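DNA damage response protein Rtt109, putative (Neosartorya fumigata, PDB 5ZB9) is a histone acetyltransferase that probably transfers the acetyl group of acetyl-CoA to lysine side chains of histone H3. Local coordinates at residues 71-76 / 110-115; 19-24 / 101-106; 114-119 / 166-171; 26-31 / 447-452. One frame throughout, in Å; residues are numbered along the deposited sequence.

Contact 1. Residues 71-76 / 110-115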
loop_
_atom_site.group_PDB
_atom_site.type_symbol
_atom_site.label_atom_id
_atom_site.label_comp_id
_atom_site.label_asym_id
_atom_site.label_seq_id
_atom_site.Cartn_x
_atom_site.Cartn_y
_atom_site.Cartn_z
ATOM N N VAL A 71 19.450 -15.322 -5.383
ATOM C CA VAL A 71 19.278 -14.018 -6.015
ATOM C C VAL A 71 17.889 -13.453 -5.716
ATOM O O VAL A 71 16.865 -14.121 -5.890
ATOM C CB VAL A 71 19.527 -14.069 -7.546
ATOM C CG1 VAL A 71 18.534 -14.975 -8.258
ATOM C CG2 VAL A 71 19.506 -12.667 -8.124
ATOM N N ILE A 72 17.868 -12.219 -5.233
ATOM C CA ILE A 72 16.621 -11.522 -4.967
ATOM C C ILE A 72 15.828 -11.321 -6.255
ATOM O O ILE A 72 16.367 -10.859 -7.255
ATOM C CB ILE A 72 16.883 -10.158 -4.302
ATOM C CG1 ILE A 72 17.337 -10.354 -2.857
ATOM C CG2 ILE A 72 15.641 -9.288 -4.349
ATOM C CD1 ILE A 72 17.767 -9.070 -2.194
ATOM N N ILE A 73 14.546 -11.667 -6.231
ATOM C CA ILE A 73 13.706 -11.476 -7.406
ATOM C C ILE A 73 12.645 -10.394 -7.216
ATOM O O ILE A 73 12.073 -9.904 -8.187
ATOM C CB ILE A 73 12.993 -12.775 -7.805
ATOM C CG1 ILE A 73 12.082 -13.244 -6.670
ATOM C CG2 ILE A 73 14.008 -13.836 -8.179
ATOM C CD1 ILE A 73 11.023 -14.217 -7.109
ATOM N N PHE A 74 12.387 -10.011 -5.972
ATOM C CA PHE A 74 11.288 -9.102 -5.701
ATOM C C PHE A 74 11.448 -8.429 -4.355
ATOM O O PHE A 74 11.905 -9.044 -3.399
ATOM C CB PHE A 74 9.956 -9.852 -5.758
ATOM C CG PHE A 74 8.749 -8.959 -5.693
ATOM C CD1 PHE A 74 8.455 -8.087 -6.737
ATOM C CD2 PHE A 74 7.891 -9.005 -4.603
ATOM C CE1 PHE A 74 7.334 -7.260 -6.688
ATOM C CE2 PHE A 74 6.768 -8.189 -4.549
ATOM C CZ PHE A 74 6.489 -7.314 -5.592
ATOM N N GLY A 75 11.074 -7.160 -4.286
ATOM C CA GLY A 75 11.101 -6.433 -3.034
ATOM C C GLY A 75 9.853 -5.584 -2.888
ATOM O O GLY A 75 9.445 -4.895 -3.829
ATOM N N ILE A 76 9.230 -5.632 -1.717
ATOM C CA ILE A 76 8.053 -4.809 -1.493
ATOM C C ILE A 76 8.087 -4.188 -0.106
ATOM O O ILE A 76 8.267 -4.886 0.900
ATOM C CB ILE A 76 6.745 -5.619 -1.703
ATOM C CG1 ILE A 76 5.528 -4.770 -1.374
ATOM C CG2 ILE A 76 6.744 -6.922 -0.898
ATOM C CD1 ILE A 76 4.237 -5.412 -1.799
ATOM N N SER A 110 1.540 -15.023 -12.288
ATOM C CA SER A 110 2.510 -14.043 -11.820
ATOM C C SER A 110 2.821 -14.351 -10.364
ATOM O O SER A 110 2.009 -14.086 -9.476
ATOM C CB SER A 110 1.997 -12.595 -11.982
ATOM O OG SER A 110 3.011 -11.611 -11.716
ATOM N N LEU A 111 3.988 -14.941 -10.134
ATOM C CA LEU A 111 4.473 -15.157 -8.781
ATOM C C LEU A 111 4.514 -13.843 -8.029
ATOM O O LEU A 111 4.193 -13.793 -6.845
ATOM C CB LEU A 111 5.862 -15.792 -8.789
ATOM C CG LEU A 111 5.886 -17.260 -9.194
ATOM C CD1 LEU A 111 7.315 -17.787 -9.189
ATOM C CD2 LEU A 111 4.989 -18.063 -8.262
ATOM N N LEU A 112 4.901 -12.775 -8.720
ATOM C CA LEU A 112 4.994 -11.478 -8.073
ATOM C C LEU A 112 3.612 -11.009 -7.610
ATOM O O LEU A 112 3.487 -10.412 -6.536
ATOM C CB LEU A 112 5.640 -10.452 -8.999
ATOM C CG LEU A 112 6.996 -10.850 -9.591
ATOM C CD1 LEU A 112 7.702 -9.642 -10.179
ATOM C CD2 LEU A 112 7.879 -11.542 -8.558
ATOM N N ARG A 113 2.574 -11.305 -8.389
ATOM C CA ARG A 113 1.221 -10.942 -7.977
ATOM C C ARG A 113 0.822 -11.745 -6.747
ATOM O O ARG A 113 0.281 -11.196 -5.790
ATOM C CB ARG A 113 0.205 -11.162 -9.105
ATOM C CG ARG A 113 -1.243 -10.844 -8.699
ATOM C CD ARG A 113 -2.245 -10.968 -9.860
ATOM N NE ARG A 113 -2.259 -12.296 -10.481
ATOM C CZ ARG A 113 -2.742 -13.397 -9.908
ATOM N NH1 ARG A 113 -3.258 -13.349 -8.685
ATOM N NH2 ARG A 113 -2.703 -14.554 -10.556
ATOM N N LEU A 114 1.107 -13.045 -6.768
ATOM C CA LEU A 114 0.766 -13.929 -5.652
ATOM C C LEU A 114 1.466 -13.516 -4.359
ATOM O O LEU A 114 0.854 -13.487 -3.284
ATOM C CB LEU A 114 1.114 -15.374 -5.999
ATOM C CG LEU A 114 0.173 -16.013 -7.021
ATOM C CD1 LEU A 114 0.607 -17.430 -7.331
ATOM C CD2 LEU A 114 -1.255 -15.986 -6.497
ATOM N N ILE A 115 2.747 -13.181 -4.475
ATOM C CA ILE A 115 3.525 -12.740 -3.332
ATOM C C ILE A 115 2.967 -11.444 -2.740
ATOM O O ILE A 115 2.728 -11.370 -1.533
ATOM C CB ILE A 115 5.006 -12.550 -3.714
ATOM C CG1 ILE A 115 5.633 -13.898 -4.073
ATOM C CG2 ILE A 115 5.775 -11.898 -2.573
ATOM C CD1 ILE A 115 7.029 -13.785 -4.618
#
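Phe74 and Leu112 carry most of the packing between strand 71-82 and the first turns of helix 111-127, a worked example of a ring from a strand packing between two helix side chains, here Leu112 and Ile115. Leu112 comes in at a slant on the CB-CG-CD1 side of Phe74. Its CD1 and CD2 each come to 3.9 Å from Phe74 CD1, CD2 also lies near Phe74 CB and CG, and Leu112 CB lies 4.2 Å above one ring face, near the rim. At the other ortho carbon, Phe74 CD2 is 4.1 Å from Ile115 CG2; these two side chains run past each other in opposite senses. Phe74 reaches both neighbours because its CG is anti to the backbone N (chi1 -171°), which carries the ring out toward the helix. Ile73 adds a looser touch, its CD1 4.4 Å from Leu112 CD2. That two successive strand residues send their CB atoms to the same side follows from the classic beta bulge in which Ile73 and Phe74 both face Val59. Strand and helix axes pass 9.9 Å apart at -44°. The helix itself starts at Ser110, whose OG caps it weakly, accepting from Arg113 N at 3.4 Å. Arg113 leaves the helix on the side away from the strand; its side chain touches Trp168 and Arg171. Chemically the junction is hydrocarbon against hydrocarbon, its hold coming from shape and burial. Leu112 and Arg113 both bind CoA in another structure of this protein, and the packing is consistent with helping to place them.

Contact 2. Residues 19-24 / 101-106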
loop_
_atom_site.group_PDB
_atom_site.type_symbol
_atom_site.label_atom_id
_atom_site.label_comp_id
_atom_site.label_asym_id
_atom_site.label_seq_id
_atom_site.Cartn_x
_atom_site.Cartn_y
_atom_site.Cartn_z
ATOM N N THR A 19 2.755 -25.694 -6.259
ATOM C CA THR A 19 3.522 -26.839 -5.794
ATOM C C THR A 19 4.904 -26.909 -6.434
ATOM O O THR A 19 5.034 -26.871 -7.652
ATOM C CB THR A 19 2.771 -28.148 -6.082
ATOM O OG1 THR A 19 1.646 -28.253 -5.198
ATOM C CG2 THR A 19 3.687 -29.352 -5.888
ATOM N N GLY A 20 5.934 -26.988 -5.599
ATOM C CA GLY A 20 7.287 -27.124 -6.091
ATOM C C GLY A 20 8.005 -25.812 -6.328
ATOM O O GLY A 20 9.204 -25.803 -6.599
ATOM N N VAL A 21 7.285 -24.697 -6.245
ATOM C CA VAL A 21 7.948 -23.402 -6.333
ATOM C C VAL A 21 8.657 -23.123 -5.014
ATOM O O VAL A 21 8.029 -23.093 -3.955
ATOM C CB VAL A 21 6.968 -22.262 -6.646
ATOM C CG1 VAL A 21 7.692 -20.928 -6.618
ATOM C CG2 VAL A 21 6.315 -22.480 -7.995
ATOM N N LYS A 22 9.969 -22.934 -5.081
ATOM C CA LYS A 22 10.758 -22.700 -3.882
ATOM C C LYS A 22 11.346 -21.301 -3.876
ATOM O O LYS A 22 12.062 -20.915 -4.794
ATOM C CB LYS A 22 11.881 -23.735 -3.766
ATOM C CG LYS A 22 11.380 -25.167 -3.734
ATOM C CD LYS A 22 12.521 -26.170 -3.686
ATOM C CE LYS A 22 11.988 -27.588 -3.582
ATOM N NZ LYS A 22 13.093 -28.572 -3.421
ATOM N N VAL A 23 11.042 -20.539 -2.836
ATOM C CA VAL A 23 11.650 -19.225 -2.674
ATOM C C VAL A 23 12.117 -19.041 -1.240
ATOM O O VAL A 23 11.746 -19.806 -0.352
ATOM C CB VAL A 23 10.669 -18.087 -3.038
ATOM C CG1 VAL A 23 10.233 -18.195 -4.496
ATOM C CG2 VAL A 23 9.465 -18.111 -2.103
ATOM N N THR A 24 12.929 -18.019 -1.014
ATOM C CA THR A 24 13.370 -17.670 0.329
ATOM C C THR A 24 12.849 -16.277 0.645
ATOM O O THR A 24 12.897 -15.392 -0.208
ATOM C CB THR A 24 14.907 -17.703 0.453
ATOM O OG1 THR A 24 15.379 -19.020 0.148
ATOM C CG2 THR A 24 15.357 -17.307 1.853
ATOM N N HIS A 101 13.477 -15.592 -13.907
ATOM C CA HIS A 101 13.582 -16.611 -14.953
ATOM C C HIS A 101 14.606 -17.705 -14.616
ATOM O O HIS A 101 14.541 -18.809 -15.156
ATOM C CB HIS A 101 13.928 -15.966 -16.299
ATOM C CG HIS A 101 15.298 -15.366 -16.352
ATOM N ND1 HIS A 101 15.567 -14.086 -15.923
ATOM C CD2 HIS A 101 16.473 -15.866 -16.800
ATOM C CE1 HIS A 101 16.852 -13.828 -16.089
ATOM N NE2 HIS A 101 17.423 -14.891 -16.624
ATOM N N LEU A 102 15.534 -17.405 -13.711
ATOM C CA LEU A 102 16.526 -18.386 -13.275
ATOM C C LEU A 102 15.927 -19.463 -12.377
ATOM O O LEU A 102 16.639 -20.342 -11.885
ATOM C CB LEU A 102 17.670 -17.698 -12.538
ATOM C CG LEU A 102 18.414 -16.636 -13.341
ATOM C CD1 LEU A 102 19.474 -15.979 -12.471
ATOM C CD2 LEU A 102 19.024 -17.258 -14.584
ATOM N N LEU A 103 14.619 -19.387 -12.154
ATOM C CA LEU A 103 13.947 -20.361 -11.316
ATOM C C LEU A 103 13.474 -21.525 -12.158
ATOM O O LEU A 103 12.537 -21.388 -12.948
ATOM C CB LEU A 103 12.770 -19.728 -10.578
ATOM C CG LEU A 103 12.105 -20.640 -9.548
ATOM C CD1 LEU A 103 13.119 -21.129 -8.518
ATOM C CD2 LEU A 103 10.960 -19.916 -8.877
ATOM N N LYS A 104 14.133 -22.667 -11.985
ATOM C CA LYS A 104 13.796 -23.881 -12.718
ATOM C C LYS A 104 12.324 -24.262 -12.533
ATOM O O LYS A 104 11.845 -24.386 -11.402
ATOM C CB LYS A 104 14.702 -25.033 -12.275
ATOM C CG LYS A 104 16.194 -24.756 -12.451
ATOM C CD LYS A 104 17.027 -25.981 -12.095
ATOM C CE LYS A 104 18.500 -25.784 -12.436
ATOM N NZ LYS A 104 19.141 -24.702 -11.634
ATOM N N ASN A 105 11.623 -24.430 -13.656
ATOM C CA ASN A 105 10.198 -24.766 -13.671
ATOM C C ASN A 105 9.339 -23.757 -12.913
ATOM O O ASN A 105 8.706 -24.104 -11.914
ATOM C CB ASN A 105 9.963 -26.167 -13.089
ATOM C CG ASN A 105 10.563 -27.264 -13.944
ATOM O OD1 ASN A 105 9.887 -27.845 -14.794
ATOM N ND2 ASN A 105 11.839 -27.561 -13.718
ATOM N N ALA A 106 9.318 -22.515 -13.387
ATOM C CA ALA A 106 8.526 -21.465 -12.749
ATOM C C ALA A 106 7.218 -21.237 -13.499
ATOM O O ALA A 106 7.221 -20.645 -14.577
ATOM C CB ALA A 106 9.324 -20.169 -12.670
#
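Leu103 lays its two methyl groups over Val21, just before strand 22-35, and over the first strand residue, Lys22. This is a loop-to-sheet contact of the KAT11 acetyltransferase fold: the connection leaving strand 86-96 passes the beginning of strand 22-35 on its way to helix 111-127. The Leu103 and Val21 side chains meet at about a right angle, with Leu103 CD2 4.1 Å from Val21 CG1. Leu103 also touches Ile61 of strand 50-61, and Val21 touches Pro107, which follows directly on the loop residues 101-106. The backbones come nearest at Val21 and Ala106, whose CA atoms are 6.7 Å apart. Of the two segments, Leu103 gives the larger share of the buried surface, and its CB points toward the 19-24 segment, whereas that of Val21 is directed to one side; the overlap therefore depends chiefly on the leucine. Lys22 offers its backbone here and sends its amino group off to a salt bridge with Glu65, so the charged end of this residue plays no part in the packing. The backbone's share of the contact is the Lys22 carbonyl, whose O is 3.9 Å from the other methyl, Leu103 CD1.

Contact 3. Residues 114-119 / 166-171; sequences LISNAF and IKWWCR
Helices 111-127 and 162-177 draw nearest at Ser116 and Trp169, whose CA atoms are 9.1 Å apart, a spacing bridged from one side by large indoles and from the other by a small serine. Trp168 reaches furthest: a chi1 of -172° swings the six-membered ring across, and its CH2 stops 3.5 Å from Ser116 OG. That hydroxyl is hydrogen-bonded to Leu112 O, one turn earlier in its own helix, and its oxygen meets the indole by packing. Trp169 touches more lightly, its CZ3 4.5 Å from Ser116 CB. The two neighbouring indoles pack edge of Trp168 to face of Trp169: Trp168 CZ3 sits 3.5 Å above the plane of Trp169, over its centre, while Trp169 CE2 lies in plane at the edge of Trp168. Further along, a water joins the helices: it accepts from Asn117 ND2 at 2.7 Å and donates to Arg171 O at 3.0 Å. Trp168 and Arg171 both bind CoA, and Ala94, a third CoA residue, packs near Trp169. The chemistry is thus aromatic packing on a hydrogen-bonded serine plus one water bridge, an arrangement consistent with holding the Trp168 indole in a set pose for the cofactor.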
loop_
_atom_site.group_PDB
_atom_site.type_symbol
_atom_site.label_atom_id
_atom_site.label_comp_id
_atom_site.label_asym_id
_atom_site.label_seq_id
_atom_site.Cartn_x
_atom_site.Cartn_y
_atom_site.Cartn_z
ATOM N N LEU A 114 1.107 -13.045 -6.768
ATOM C CA LEU A 114 0.766 -13.929 -5.652
ATOM C C LEU A 114 1.466 -13.516 -4.359
ATOM O O LEU A 114 0.854 -13.487 -3.284
ATOM C CB LEU A 114 1.114 -15.374 -5.999
ATOM C CG LEU A 114 0.173 -16.013 -7.021
ATOM C CD1 LEU A 114 0.607 -17.430 -7.331
ATOM C CD2 LEU A 114 -1.255 -15.986 -6.497
ATOM N N ILE A 115 2.747 -13.181 -4.475
ATOM C CA ILE A 115 3.525 -12.740 -3.332
ATOM C C ILE A 115 2.967 -11.444 -2.740
ATOM O O ILE A 115 2.728 -11.370 -1.533
ATOM C CB ILE A 115 5.006 -12.550 -3.714
ATOM C CG1 ILE A 115 5.633 -13.898 -4.073
ATOM C CG2 ILE A 115 5.775 -11.898 -2.573
ATOM C CD1 ILE A 115 7.029 -13.785 -4.618
ATOM N N SER A 116 2.751 -10.438 -3.587
ATOM C CA SER A 116 2.220 -9.145 -3.149
ATOM C C SER A 116 0.867 -9.277 -2.445
ATOM O O SER A 116 0.620 -8.630 -1.436
ATOM C CB SER A 116 2.074 -8.199 -4.347
ATOM O OG SER A 116 3.286 -8.094 -5.067
ATOM N N ASN A 117 -0.002 -10.101 -3.023
ATOM C CA ASN A 117 -1.306 -10.453 -2.473
ATOM C C ASN A 117 -1.160 -11.076 -1.077
ATOM O O ASN A 117 -1.809 -10.655 -0.117
ATOM C CB ASN A 117 -1.998 -11.419 -3.457
ATOM C CG ASN A 117 -3.437 -11.754 -3.086
ATOM O OD1 ASN A 117 -3.836 -11.722 -1.928
ATOM N ND2 ASN A 117 -4.217 -12.106 -4.092
ATOM N N ALA A 118 -0.287 -12.072 -0.972
ATOM C CA ALA A 118 -0.081 -12.794 0.276
ATOM C C ALA A 118 0.483 -11.894 1.365
ATOM O O ALA A 118 0.036 -11.950 2.505
ATOM C CB ALA A 118 0.842 -13.987 0.045
ATOM N N PHE A 119 1.464 -11.070 1.012
ATOM C CA PHE A 119 2.072 -10.140 1.967
ATOM C C PHE A 119 1.053 -9.119 2.499
ATOM O O PHE A 119 0.955 -8.906 3.708
ATOM C CB PHE A 119 3.271 -9.427 1.324
ATOM C CG PHE A 119 4.149 -8.691 2.304
ATOM C CD1 PHE A 119 4.522 -9.278 3.504
ATOM C CD2 PHE A 119 4.618 -7.415 2.012
ATOM C CE1 PHE A 119 5.340 -8.596 4.406
ATOM C CE2 PHE A 119 5.429 -6.730 2.902
ATOM C CZ PHE A 119 5.790 -7.319 4.101
ATOM N N ILE A 166 -1.686 -0.252 -13.209
ATOM C CA ILE A 166 -2.974 -0.038 -12.567
ATOM C C ILE A 166 -3.829 -1.317 -12.609
ATOM O O ILE A 166 -4.399 -1.710 -11.591
ATOM C CB ILE A 166 -3.727 1.145 -13.210
ATOM C CG1 ILE A 166 -2.932 2.439 -13.019
ATOM C CG2 ILE A 166 -5.121 1.299 -12.605
ATOM C CD1 ILE A 166 -3.384 3.583 -13.923
ATOM N N LYS A 167 -3.900 -1.987 -13.757
ATOM C CA LYS A 167 -4.654 -3.237 -13.828
ATOM C C LYS A 167 -4.025 -4.304 -12.947
ATOM O O LYS A 167 -4.733 -5.090 -12.312
ATOM C CB LYS A 167 -4.755 -3.749 -15.262
ATOM C CG LYS A 167 -5.622 -2.885 -16.144
ATOM C CD LYS A 167 -5.647 -3.391 -17.578
ATOM C CE LYS A 167 -6.229 -2.325 -18.502
ATOM N NZ LYS A 167 -6.378 -2.776 -19.917
ATOM N N TRP A 168 -2.695 -4.320 -12.900
ATOM C CA TRP A 168 -1.966 -5.321 -12.120
ATOM C C TRP A 168 -2.286 -5.184 -10.631
ATOM O O TRP A 168 -2.633 -6.159 -9.966
ATOM C CB TRP A 168 -0.457 -5.187 -12.364
ATOM C CG TRP A 168 0.387 -6.285 -11.771
ATOM C CD1 TRP A 168 0.658 -7.508 -12.324
ATOM C CD2 TRP A 168 1.088 -6.252 -10.515
ATOM N NE1 TRP A 168 1.478 -8.234 -11.487
ATOM C CE2 TRP A 168 1.756 -7.486 -10.374
ATOM C CE3 TRP A 168 1.213 -5.300 -9.501
ATOM C CZ2 TRP A 168 2.536 -7.788 -9.267
ATOM C CZ3 TRP A 168 1.993 -5.602 -8.393
ATOM C CH2 TRP A 168 2.645 -6.834 -8.287
ATOM N N TRP A 169 -2.187 -3.963 -10.121
ATOM C CA TRP A 169 -2.433 -3.709 -8.710
ATOM C C TRP A 169 -3.878 -3.989 -8.321
ATOM O O TRP A 169 -4.144 -4.444 -7.215
ATOM C CB TRP A 169 -2.055 -2.269 -8.350
ATOM C CG TRP A 169 -0.597 -2.120 -8.037
ATOM C CD1 TRP A 169 0.323 -1.386 -8.729
ATOM C CD2 TRP A 169 0.113 -2.744 -6.961
ATOM N NE1 TRP A 169 1.555 -1.502 -8.139
ATOM C CE2 TRP A 169 1.452 -2.327 -7.050
ATOM C CE3 TRP A 169 -0.260 -3.609 -5.926
ATOM C CZ2 TRP A 169 2.421 -2.742 -6.139
ATOM C CZ3 TRP A 169 0.696 -4.018 -5.028
ATOM C CH2 TRP A 169 2.023 -3.591 -5.140
ATOM N N CYS A 170 -4.815 -3.732 -9.225
ATOM C CA CYS A 170 -6.201 -4.098 -8.945
ATOM C C CYS A 170 -6.351 -5.618 -8.824
ATOM O O CYS A 170 -7.112 -6.091 -7.980
ATOM C CB CYS A 170 -7.136 -3.543 -10.018
ATOM S SG CYS A 170 -7.246 -1.734 -9.987
ATOM N N ARG A 171 -5.606 -6.381 -9.630
ATOM C CA ARG A 171 -5.665 -7.838 -9.567
ATOM C C ARG A 171 -5.019 -8.354 -8.284
ATOM O O ARG A 171 -5.369 -9.414 -7.787
ATOM C CB ARG A 171 -4.998 -8.462 -10.797
ATOM C CG ARG A 171 -5.808 -8.332 -12.090
ATOM C CD ARG A 171 -5.170 -9.125 -13.228
ATOM N NE ARG A 171 -3.848 -8.609 -13.571
ATOM C CZ ARG A 171 -3.594 -7.823 -14.613
ATOM N NH1 ARG A 171 -2.360 -7.396 -14.832
ATOM N NH2 ARG A 171 -4.574 -7.473 -15.436
HETATM O O HOH W 1 -3.713 -11.586 -6.643
#

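Contact 4. Residues 26-31 / 447-452; sequences RHISSA and KAWAEK
Two torsions bring the partners together: Trp449, at a chi1 of -178°, swings its indole out toward the strand, and Arg26, stretched out from CG to NE, twists its guanidinium by a chi4 of 91° to present a flat face to helix 439-457. Ala450 CB rests on that face, 3.7 Å above the plane and over its centre. The arginine's aliphatic part serves the tryptophan instead, with Arg26 CD 4.1 Å from Trp449 CZ3, the two side chains passing in opposite directions and the guanidinium plane 87° from the ring plane. Two residues on, Ile28 extends the apolar patch, its CD1 4.3 Å from Trp449 CZ2. The axes of the two segments come no closer than 11.3 Å, a distance covered by Arg26 and Ile28 from the strand and by the Trp449 indole from the helix. A water adds a slender polar link, donating to Ala450 O at 3.1 Å and accepting only weakly from Arg26 NE at 3.5 Å. Stronger polar partners lie beyond the pair: Arg26 NH1 forms a salt bridge with Glu70, and Trp449 NE1 bonds Ala427 O of helix 421-432. Glu70 probably balances much of the charge, so strand and helix are joined mainly by van der Waals contacts, including a methyl over the guanidinium, well away from the CoA site.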
loop_
_atom_site.group_PDB
_atom_site.type_symbol
_atom_site.label_atom_id
_atom_site.label_comp_id
_atom_site.label_asym_id
_atom_site.label_seq_id
_atom_site.Cartn_x
_atom_site.Cartn_y
_atom_site.Cartn_z
ATOM N N ARG A 26 12.705 -12.867 3.384
ATOM C CA ARG A 26 13.210 -12.125 4.520
ATOM C C ARG A 26 12.294 -10.928 4.733
ATOM O O ARG A 26 12.202 -10.019 3.906
ATOM C CB ARG A 26 14.665 -11.699 4.305
ATOM C CG ARG A 26 15.618 -12.892 4.217
ATOM C CD ARG A 26 17.066 -12.505 3.900
ATOM N NE ARG A 26 17.946 -13.672 3.950
ATOM C CZ ARG A 26 18.234 -14.443 2.905
ATOM N NH1 ARG A 26 17.726 -14.170 1.712
ATOM N NH2 ARG A 26 19.034 -15.489 3.051
ATOM N N HIS A 27 11.581 -10.968 5.843
ATOM C CA HIS A 27 10.657 -9.932 6.210
ATOM C C HIS A 27 11.264 -9.154 7.374
ATOM O O HIS A 27 11.438 -9.689 8.464
ATOM C CB HIS A 27 9.308 -10.562 6.575
ATOM C CG HIS A 27 8.325 -9.609 7.176
ATOM N ND1 HIS A 27 7.235 -10.034 7.903
ATOM C CD2 HIS A 27 8.263 -8.256 7.163
ATOM C CE1 HIS A 27 6.544 -8.985 8.314
ATOM N NE2 HIS A 27 7.150 -7.894 7.880
ATOM N N ILE A 28 11.625 -7.900 7.148
ATOM C CA ILE A 28 12.136 -7.116 8.254
ATOM C C ILE A 28 11.166 -5.986 8.528
ATOM O O ILE A 28 10.496 -5.503 7.623
ATOM C CB ILE A 28 13.564 -6.576 7.986
ATOM C CG1 ILE A 28 13.575 -5.591 6.826
ATOM C CG2 ILE A 28 14.538 -7.728 7.701
ATOM C CD1 ILE A 28 14.935 -4.989 6.595
ATOM N N SER A 29 11.058 -5.594 9.788
ATOM C CA SER A 29 10.144 -4.526 10.153
ATOM C C SER A 29 10.742 -3.637 11.229
ATOM O O SER A 29 11.786 -3.951 11.799
ATOM C CB SER A 29 8.802 -5.096 10.625
ATOM O OG SER A 29 8.911 -5.709 11.897
ATOM N N SER A 30 10.085 -2.515 11.489
ATOM C CA SER A 30 10.492 -1.634 12.576
ATOM C C SER A 30 9.327 -1.493 13.545
ATOM O O SER A 30 8.178 -1.719 13.176
ATOM C CB SER A 30 10.937 -0.273 12.039
ATOM O OG SER A 30 9.872 0.379 11.371
ATOM N N ALA A 31 9.611 -1.145 14.792
ATOM C CA ALA A 31 8.538 -1.040 15.772
ATOM C C ALA A 31 7.780 0.235 15.489
ATOM O O ALA A 31 8.357 1.174 14.935
ATOM C CB ALA A 31 9.084 -1.049 17.189
ATOM N N LYS A 447 23.670 -12.007 -1.452
ATOM C CA LYS A 447 24.455 -12.533 -0.339
ATOM C C LYS A 447 24.911 -11.423 0.601
ATOM O O LYS A 447 24.887 -11.573 1.822
ATOM C CB LYS A 447 25.667 -13.305 -0.858
ATOM C CG LYS A 447 26.626 -13.751 0.233
ATOM C CD LYS A 447 27.663 -14.705 -0.324
ATOM C CE LYS A 447 28.605 -15.200 0.756
ATOM N NZ LYS A 447 29.522 -16.252 0.232
ATOM N N ALA A 448 25.313 -10.301 0.022
ATOM C CA ALA A 448 25.798 -9.174 0.805
ATOM C C ALA A 448 24.696 -8.565 1.666
ATOM O O ALA A 448 24.903 -8.311 2.854
ATOM C CB ALA A 448 26.405 -8.115 -0.114
ATOM N N TRP A 449 23.529 -8.324 1.071
ATOM C CA TRP A 449 22.417 -7.733 1.815
ATOM C C TRP A 449 21.907 -8.688 2.906
ATOM O O TRP A 449 21.546 -8.256 4.000
ATOM C CB TRP A 449 21.272 -7.346 0.871
ATOM C CG TRP A 449 20.112 -6.689 1.588
ATOM C CD1 TRP A 449 20.049 -5.403 2.049
ATOM C CD2 TRP A 449 18.858 -7.293 1.929
ATOM N NE1 TRP A 449 18.839 -5.173 2.657
ATOM C CE2 TRP A 449 18.088 -6.316 2.595
ATOM C CE3 TRP A 449 18.313 -8.566 1.735
ATOM C CZ2 TRP A 449 16.800 -6.573 3.071
ATOM C CZ3 TRP A 449 17.033 -8.822 2.213
ATOM C CH2 TRP A 449 16.294 -7.830 2.871
ATOM N N ALA A 450 21.887 -9.985 2.599
ATOM C CA ALA A 450 21.398 -10.989 3.537
ATOM C C ALA A 450 22.261 -11.017 4.788
ATOM O O ALA A 450 21.754 -11.149 5.906
ATOM C CB ALA A 450 21.364 -12.365 2.880
ATOM N N GLU A 451 23.568 -10.878 4.593
ATOM C CA GLU A 451 24.506 -10.852 5.708
ATOM C C GLU A 451 24.375 -9.568 6.513
ATOM O O GLU A 451 24.436 -9.591 7.743
ATOM C CB GLU A 451 25.932 -11.019 5.200
ATOM C CG GLU A 451 26.219 -12.408 4.675
ATOM C CD GLU A 451 27.549 -12.491 3.958
ATOM O OE1 GLU A 451 28.146 -11.425 3.696
ATOM O OE2 GLU A 451 27.998 -13.620 3.659
ATOM N N LYS A 452 24.200 -8.450 5.812
ATOM C CA LYS A 452 24.010 -7.154 6.455
ATOM C C LYS A 452 22.776 -7.157 7.346
ATOM O O LYS A 452 22.797 -6.639 8.468
ATOM C CB LYS A 452 23.885 -6.056 5.404
ATOM C CG LYS A 452 23.620 -4.684 5.981
ATOM C CD LYS A 452 24.818 -4.181 6.747
ATOM C CE LYS A 452 24.532 -2.830 7.374
ATOM N NZ LYS A 452 25.618 -2.430 8.314
HETATM O O HOH W 2 20.656 -14.050 6.053
#

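Helix 111-127 connects contacts 1 and 3, whose centres are 10 Å apart: Phe74 CZ is 3.3 Å from Ser116 OG, and Arg113 N is 3.6 Å from Trp168 CZ2. Together they hold Leu112, Arg113, Trp168 and Arg171 of the CoA site, to which no CoA is bound in this model. Contact 2 borders contact 1 through Leu111, whose CD1 is 4.1 Å from Val21 CG1, but the Leu103 side chain stays about 9 Å from that of Leu112. Contact 4 packs helix 439-457 on the same sheet, with Trp449 CE3 4.0 Å from Ile72 CD1 of contact 1; it also meets contact 3 where the rings of His27 and Phe119 touch edge-to-face.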